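Local coordinates for hypothetical protein PAE2754 (Pyrobaculum aerophilum, PDB 1V8P) that acts as a PIN-domain exonuclease on single-stranded DNA, probably with magnesium, and is predicted to be the ribonuclease toxin of a toxin-antitoxin pair, at residues C[54-57]-C[58-62]; C[133-136]-C[137-140]; C[144-147]-C[148-152]. The protein carries 1 engineered substitution. One frame throughout, in Å; residues are numbered along the deposited sequence.

The three contacts show how one short tactic, turning the chain from strand or loop into a helix, recurs in a PIN domain. They come in series along the chain. Interaction 1 leads strand 54-56 of the parallel sheet into helix 58-73, interaction 2 leads from edge strand 130-132 into helix 136-141, and interaction 3 opens helix 148-156. The centres of interactions 1 and 2 lie about 16 Å apart, near the predicted magnesium site. Interactions 2 and 3, with centres about 10 Å apart, touch: the backbones of Thr-133 and Ile-146 are probably hydrogen-bonded, and Leu-139 packs on the chain at 145-146. The loops leading into the last two helices thus join just beyond strand 130-132.

Interaction 1: C[54-57]-C[58-62]; sequences LAIL and HLTIY
Leu-57 carries the chain from strand 54-56 into the helical turn of 58-62, the two short segments running at 72° to each other, and Thr-60 reaches back to grip the corner. Two bonds join this pair. The backbone N of Leu-57 donates to Thr-60 OG1 at 3.1 Å in a nearly straight bond (161°), and the N-H of Thr-60 returns to Leu-57 O from above the plane of that carbonyl, in a more bent bond. OG1 can meet the corner because it stands beside its own backbone N, opposite the carbonyl carbon, with a chi1 of -56°. The same hydroxyl is bonded to the OH of Tyr-120 from helix 115-127, which holds the rotation of the threonine from a second direction.

The methyl branch turns the other way and packs on Ile-56, with Thr-60 CG2 lying 3.7 Å from Ile-56 CG2 as the two side chains cross obliquely. The ethyl branch of Ile-56 extends instead toward Ile-61, its CD1 coming to 4.5 Å from Ile-61 CG1 in a loose apolar touch. His-58 points outward from the corner, and its ND1 bonds to Asp-98 of the second subunit while its ring stacks on the same histidine there. The paired backbone-to-hydroxyl and N-H-to-carbonyl bonds close the corner where a strand gives way to a helix in the parallel alpha/beta PIN fold, with the side chain of Thr-60 about 5 Å from that of Asp-33, a predicted magnesium ligand.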
loop_
_atom_site.group_PDB
_atom_site.type_symbol
_atom_site.label_atom_id
_atom_site.label_comp_id
_atom_site.label_asym_id
_atom_site.label_seq_id
_atom_site.Cartn_x
_atom_site.Cartn_y
_atom_site.Cartn_z
ATOM N N LEU C 54 10.480 15.598 21.921
ATOM C CA LEU C 54 9.985 14.746 20.838
ATOM C C LEU C 54 10.794 14.797 19.555
ATOM O O LEU C 54 11.340 15.826 19.190
ATOM C CB LEU C 54 8.539 15.095 20.479
ATOM C CG LEU C 54 7.489 15.324 21.563
ATOM C CD1 LEU C 54 7.711 14.367 22.733
ATOM C CD2 LEU C 54 7.572 16.781 22.006
ATOM N N ALA C 55 10.844 13.663 18.868
ATOM C CA ALA C 55 11.548 13.560 17.600
ATOM C C ALA C 55 10.787 12.650 16.630
ATOM O O ALA C 55 9.884 11.920 17.021
ATOM C CB ALA C 55 12.949 13.034 17.825
ATOM N N ILE C 56 11.168 12.724 15.361
ATOM C CA ILE C 56 10.582 11.934 14.283
ATOM C C ILE C 56 11.743 11.500 13.424
ATOM O O ILE C 56 12.884 11.888 13.661
ATOM C CB ILE C 56 9.651 12.770 13.354
ATOM C CG1 ILE C 56 10.445 13.943 12.764
ATOM C CG2 ILE C 56 8.399 13.212 14.096
ATOM C CD1 ILE C 56 9.616 14.967 12.043
ATOM N N LEU C 57 11.451 10.695 12.419
ATOM C CA LEU C 57 12.474 10.249 11.498
ATOM C C LEU C 57 12.169 11.019 10.208
ATOM O O LEU C 57 11.107 11.630 10.095
ATOM C CB LEU C 57 12.341 8.744 11.254
ATOM C CG LEU C 57 12.405 7.750 12.414
ATOM C CD1 LEU C 57 12.371 6.324 11.853
ATOM C CD2 LEU C 57 13.665 7.941 13.198
ATOM N N HIS C 58 13.071 11.020 9.236
ATOM C CA HIS C 58 12.761 11.715 7.991
ATOM C C HIS C 58 11.508 11.053 7.401
ATOM O O HIS C 58 10.609 11.731 6.884
ATOM C CB HIS C 58 13.912 11.585 6.991
ATOM C CG HIS C 58 15.101 12.434 7.310
ATOM N ND1 HIS C 58 15.109 13.806 7.143
ATOM C CD2 HIS C 58 16.326 12.104 7.782
ATOM C CE1 HIS C 58 16.289 14.282 7.499
ATOM N NE2 HIS C 58 17.045 13.271 7.890
ATOM N N LEU C 59 11.462 9.724 7.483
ATOM C CA LEU C 59 10.339 8.939 6.964
ATOM C C LEU C 59 8.991 9.490 7.427
ATOM O O LEU C 59 8.007 9.424 6.710
ATOM C CB LEU C 59 10.455 7.492 7.441
ATOM C CG LEU C 59 9.781 6.272 6.783
ATOM C CD1 LEU C 59 9.271 5.373 7.882
ATOM C CD2 LEU C 59 8.642 6.658 5.871
ATOM N N THR C 60 8.955 10.029 8.638
ATOM C CA THR C 60 7.724 10.555 9.197
ATOM C C THR C 60 7.103 11.647 8.334
ATOM O O THR C 60 5.887 11.711 8.184
ATOM C CB THR C 60 7.969 11.100 10.613
ATOM O OG1 THR C 60 8.546 10.066 11.418
ATOM C CG2 THR C 60 6.662 11.568 11.252
ATOM N N ILE C 61 7.947 12.508 7.775
ATOM C CA ILE C 61 7.498 13.606 6.931
ATOM C C ILE C 61 6.673 13.088 5.765
ATOM O O ILE C 61 5.576 13.574 5.504
ATOM C CB ILE C 61 8.721 14.404 6.410
ATOM C CG1 ILE C 61 9.401 15.113 7.587
ATOM C CG2 ILE C 61 8.300 15.380 5.319
ATOM C CD1 ILE C 61 10.873 15.432 7.366
ATOM N N TYR C 62 7.194 12.084 5.075
ATOM C CA TYR C 62 6.496 11.505 3.928
ATOM C C TYR C 62 5.226 10.740 4.316
ATOM O O TYR C 62 4.202 10.833 3.639
ATOM C CB TYR C 62 7.445 10.588 3.158
ATOM C CG TYR C 62 8.693 11.292 2.727
ATOM C CD1 TYR C 62 9.742 11.496 3.621
ATOM C CD2 TYR C 62 8.796 11.840 1.453
ATOM C CE1 TYR C 62 10.867 12.240 3.252
ATOM C CE2 TYR C 62 9.910 12.588 1.075
ATOM C CZ TYR C 62 10.940 12.785 1.976
ATOM O OH TYR C 62 12.034 13.523 1.593
#

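Interaction 2: C[133-136]-C[137-140]; sequences TQDR and ELLA
Asp-135, a predicted magnesium ligand, doubles as the N-cap of helix 136-141: its OD1 accepts the backbone N of Glu-137 at 2.9 Å. The donor comes from above the carboxylate, 47° out of its plane, and the bond is rather bent. With CG anti to the backbone N (chi1 178°), the carboxylate lies on the carbonyl side, where OD1 can meet the N-H of Glu-137. Its OD2 forms a salt bridge with Arg-73 of the third subunit and lies close to the carboxylate of Asp-117, so one side chain serves the helix end, the predicted metal site and the subunit interface.

The backbone of the turn is regular. Leu-139 N donates to Asp-135 O at 3.0 Å in a nearly straight bond, and Ala-140 N follows to Arg-136 O.

Ahead of the helix, Thr-133 OG1 accepts the backbone N of Asp-135 at 3.0 Å, making an ST turn that helps to position the capping residue; the same hydroxyl is bonded to Asp-33. The two branches of Thr-133 part over the leucines. OG1 approaches Leu-138 CD1 at 3.5 Å, while CG2 slides past Leu-139, meeting its CG at 3.8 Å.

Arg-136 bends back along its own chain, its NE and NH2 making weak bonds to Gln-134 O. The side chains of Arg-136 and Leu-139 run alongside each other in the same direction, which brings Leu-139 CD1 over one face of the guanidinium, offset toward its rim and 3.5 Å from Arg-136 NH1. An N-capped helix entered from an ST turn here carries an aspartate into the acidic cluster typical of PIN-domain nucleases.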
loop_
_atom_site.group_PDB
_atom_site.type_symbol
_atom_site.label_atom_id
_atom_site.label_comp_id
_atom_site.label_asym_id
_atom_site.label_seq_id
_atom_site.Cartn_x
_atom_site.Cartn_y
_atom_site.Cartn_z
ATOM N N THR C 133 3.222 5.827 19.268
ATOM C CA THR C 133 2.545 5.371 18.065
ATOM C C THR C 133 1.080 5.138 18.383
ATOM O O THR C 133 0.700 4.948 19.531
ATOM C CB THR C 133 3.175 4.037 17.546
ATOM O OG1 THR C 133 2.372 3.484 16.496
ATOM C CG2 THR C 133 3.281 3.024 18.672
ATOM N N GLN C 134 0.254 5.147 17.352
ATOM C CA GLN C 134 -1.159 4.943 17.551
ATOM C C GLN C 134 -1.519 3.539 17.070
ATOM O O GLN C 134 -2.642 3.080 17.284
ATOM C CB GLN C 134 -1.935 6.014 16.778
ATOM C CG GLN C 134 -3.249 6.421 17.403
ATOM C CD GLN C 134 -3.072 7.105 18.736
ATOM O OE1 GLN C 134 -1.968 7.429 19.128
ATOM N NE2 GLN C 134 -4.163 7.331 19.434
ATOM N N ASP C 135 -0.544 2.865 16.448
ATOM C CA ASP C 135 -0.693 1.502 15.897
ATOM C C ASP C 135 -0.556 0.397 16.957
ATOM O O ASP C 135 0.523 0.176 17.505
ATOM C CB ASP C 135 0.340 1.293 14.766
ATOM C CG ASP C 135 0.292 -0.115 14.156
ATOM O OD1 ASP C 135 -0.509 -0.953 14.605
ATOM O OD2 ASP C 135 1.065 -0.388 13.220
ATOM N N ARG C 136 -1.655 -0.300 17.227
ATOM C CA ARG C 136 -1.676 -1.364 18.232
ATOM C C ARG C 136 -0.588 -2.412 18.028
ATOM O O ARG C 136 0.042 -2.857 18.982
ATOM C CB ARG C 136 -3.038 -2.071 18.254
ATOM C CG ARG C 136 -4.244 -1.166 18.482
ATOM C CD ARG C 136 -4.055 -0.303 19.698
ATOM N NE ARG C 136 -4.161 1.117 19.386
ATOM C CZ ARG C 136 -4.124 2.080 20.304
ATOM N NH1 ARG C 136 -3.981 1.758 21.588
ATOM N NH2 ARG C 136 -4.238 3.357 19.947
ATOM N N GLU C 137 -0.368 -2.815 16.787
ATOM C CA GLU C 137 0.639 -3.816 16.498
ATOM C C GLU C 137 2.007 -3.291 16.942
ATOM O O GLU C 137 2.739 -3.996 17.625
ATOM C CB GLU C 137 0.597 -4.158 15.006
ATOM C CG GLU C 137 0.834 -5.631 14.637
ATOM C CD GLU C 137 0.185 -6.627 15.598
ATOM O OE1 GLU C 137 -0.880 -6.330 16.181
ATOM O OE2 GLU C 137 0.739 -7.734 15.760
ATOM N N LEU C 138 2.343 -2.049 16.603
ATOM C CA LEU C 138 3.643 -1.499 17.005
ATOM C C LEU C 138 3.774 -1.422 18.529
ATOM O O LEU C 138 4.810 -1.766 19.094
ATOM C CB LEU C 138 3.857 -0.097 16.421
ATOM C CG LEU C 138 4.803 0.120 15.233
ATOM C CD1 LEU C 138 5.017 1.627 15.092
ATOM C CD2 LEU C 138 6.152 -0.587 15.429
ATOM N N LEU C 139 2.722 -0.951 19.188
ATOM C CA LEU C 139 2.737 -0.859 20.638
ATOM C C LEU C 139 3.089 -2.231 21.207
ATOM O O LEU C 139 3.822 -2.347 22.183
ATOM C CB LEU C 139 1.367 -0.432 21.151
ATOM C CG LEU C 139 0.962 1.028 20.952
ATOM C CD1 LEU C 139 -0.562 1.156 20.910
ATOM C CD2 LEU C 139 1.541 1.866 22.076
ATOM N N ALA C 140 2.574 -3.273 20.576
ATOM C CA ALA C 140 2.813 -4.623 21.049
ATOM C C ALA C 140 4.251 -5.106 20.877
ATOM O O ALA C 140 4.816 -5.718 21.777
ATOM C CB ALA C 140 1.859 -5.596 20.338
#

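Interaction 3: C[144-147]-C[148-152]; sequences GAID and VETLL
Two hydrogen bonds from Thr-150 converge on one carboxylate oxygen, Asp-147 OD1. Thr-150 N arrives at 2.9 Å from Asp-147 OD1, nearly along the C-O axis of the acceptor, in a bond only slightly bent (161°). Thr-150 OG1 donates to Asp-147 OD1 at 2.7 Å, from above the carboxylate plane. CG of Asp-147 sits between its backbone N and carbonyl carbon, chi1 54°, and that torsion swings OD1 back over the first turn. Between them the two donors limit how far the carboxylate can rotate. Its other oxygen, OD2, makes a long, weak ion pair with Arg-136.

The backbone takes up the helix directly, Leu-151 N bonding to Asp-147 O at 3.0 Å in the plane of that carbonyl. This is the classical N-cap: the aspartate precedes helix 148-156 and its side chain accepts from the residue three further on. It is not a full capping box, because Thr-150 OG1 stays 4.1 Å from Asp-147 N and is spent on OD1 instead.

Apolar contacts come from Ile-146, just ahead of the cap. Its CG2 meets the methyl of Thr-150 (CG2 to CG2, 3.6 Å), while CD1, at the end of the other branch, reaches the start of Leu-151, 3.8 Å from its CB. Both Ile-146 and Leu-151 also pack on Tyr-30 and Val-132 of the parallel sheet, and Val-148 lies against helix 34-40.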
loop_
_atom_site.group_PDB
_atom_site.type_symbol
_atom_site.label_atom_id
_atom_site.label_comp_id
_atom_site.label_asym_id
_atom_site.label_seq_id
_atom_site.Cartn_x
_atom_site.Cartn_y
_atom_site.Cartn_z
ATOM N N GLY C 144 8.410 -0.541 25.567
ATOM C CA GLY C 144 8.313 0.800 26.102
ATOM C C GLY C 144 7.428 1.746 25.311
ATOM O O GLY C 144 7.277 2.908 25.704
ATOM N N ALA C 145 6.827 1.262 24.222
ATOM C CA ALA C 145 5.976 2.107 23.385
ATOM C C ALA C 145 4.646 2.484 24.015
ATOM O O ALA C 145 3.986 1.678 24.664
ATOM C CB ALA C 145 5.735 1.442 22.038
ATOM N N ILE C 146 4.260 3.730 23.803
ATOM C CA ILE C 146 3.023 4.258 24.345
ATOM C C ILE C 146 2.213 4.903 23.238
ATOM O O ILE C 146 2.715 5.113 22.139
ATOM C CB ILE C 146 3.307 5.328 25.399
ATOM C CG1 ILE C 146 4.096 6.469 24.766
ATOM C CG2 ILE C 146 4.080 4.727 26.562
ATOM C CD1 ILE C 146 4.339 7.643 25.691
ATOM N N ASP C 147 0.952 5.200 23.519
ATOM C CA ASP C 147 0.125 5.865 22.535
ATOM C C ASP C 147 0.091 7.346 22.905
ATOM O O ASP C 147 0.608 7.734 23.958
ATOM C CB ASP C 147 -1.285 5.287 22.520
ATOM C CG ASP C 147 -1.933 5.304 23.871
ATOM O OD1 ASP C 147 -1.538 6.119 24.740
ATOM O OD2 ASP C 147 -2.860 4.496 24.050
ATOM N N VAL C 148 -0.525 8.158 22.051
ATOM C CA VAL C 148 -0.580 9.599 22.266
ATOM C C VAL C 148 -1.174 10.038 23.592
ATOM O O VAL C 148 -0.677 10.975 24.216
ATOM C CB VAL C 148 -1.317 10.297 21.104
ATOM C CG1 VAL C 148 -1.594 11.753 21.441
ATOM C CG2 VAL C 148 -0.465 10.212 19.849
ATOM N N GLU C 149 -2.227 9.356 24.030
ATOM C CA GLU C 149 -2.878 9.686 25.297
ATOM C C GLU C 149 -1.904 9.514 26.466
ATOM O O GLU C 149 -1.819 10.356 27.366
ATOM C CB GLU C 149 -4.091 8.783 25.515
ATOM C CG GLU C 149 -4.972 9.201 26.679
ATOM C CD GLU C 149 -6.073 8.189 26.980
ATOM O OE1 GLU C 149 -7.145 8.597 27.482
ATOM O OE2 GLU C 149 -5.863 6.980 26.726
ATOM N N THR C 150 -1.178 8.405 26.441
ATOM C CA THR C 150 -0.206 8.108 27.477
ATOM C C THR C 150 0.889 9.163 27.441
ATOM O O THR C 150 1.396 9.587 28.482
ATOM C CB THR C 150 0.411 6.726 27.245
ATOM O OG1 THR C 150 -0.616 5.724 27.299
ATOM C CG2 THR C 150 1.461 6.440 28.287
ATOM N N LEU C 151 1.259 9.585 26.237
ATOM C CA LEU C 151 2.288 10.601 26.106
ATOM C C LEU C 151 1.802 11.905 26.723
ATOM O O LEU C 151 2.525 12.542 27.483
ATOM C CB LEU C 151 2.654 10.834 24.634
ATOM C CG LEU C 151 3.567 12.038 24.343
ATOM C CD1 LEU C 151 4.876 11.901 25.118
ATOM C CD2 LEU C 151 3.837 12.136 22.852
ATOM N N LEU C 152 0.573 12.296 26.403
ATOM C CA LEU C 152 0.032 13.534 26.934
ATOM C C LEU C 152 -0.008 13.567 28.462
ATOM O O LEU C 152 0.365 14.573 29.069
ATOM C CB LEU C 152 -1.363 13.815 26.347
ATOM C CG LEU C 152 -1.352 14.208 24.868
ATOM C CD1 LEU C 152 -2.750 14.501 24.406
ATOM C CD2 LEU C 152 -0.452 15.423 24.662
#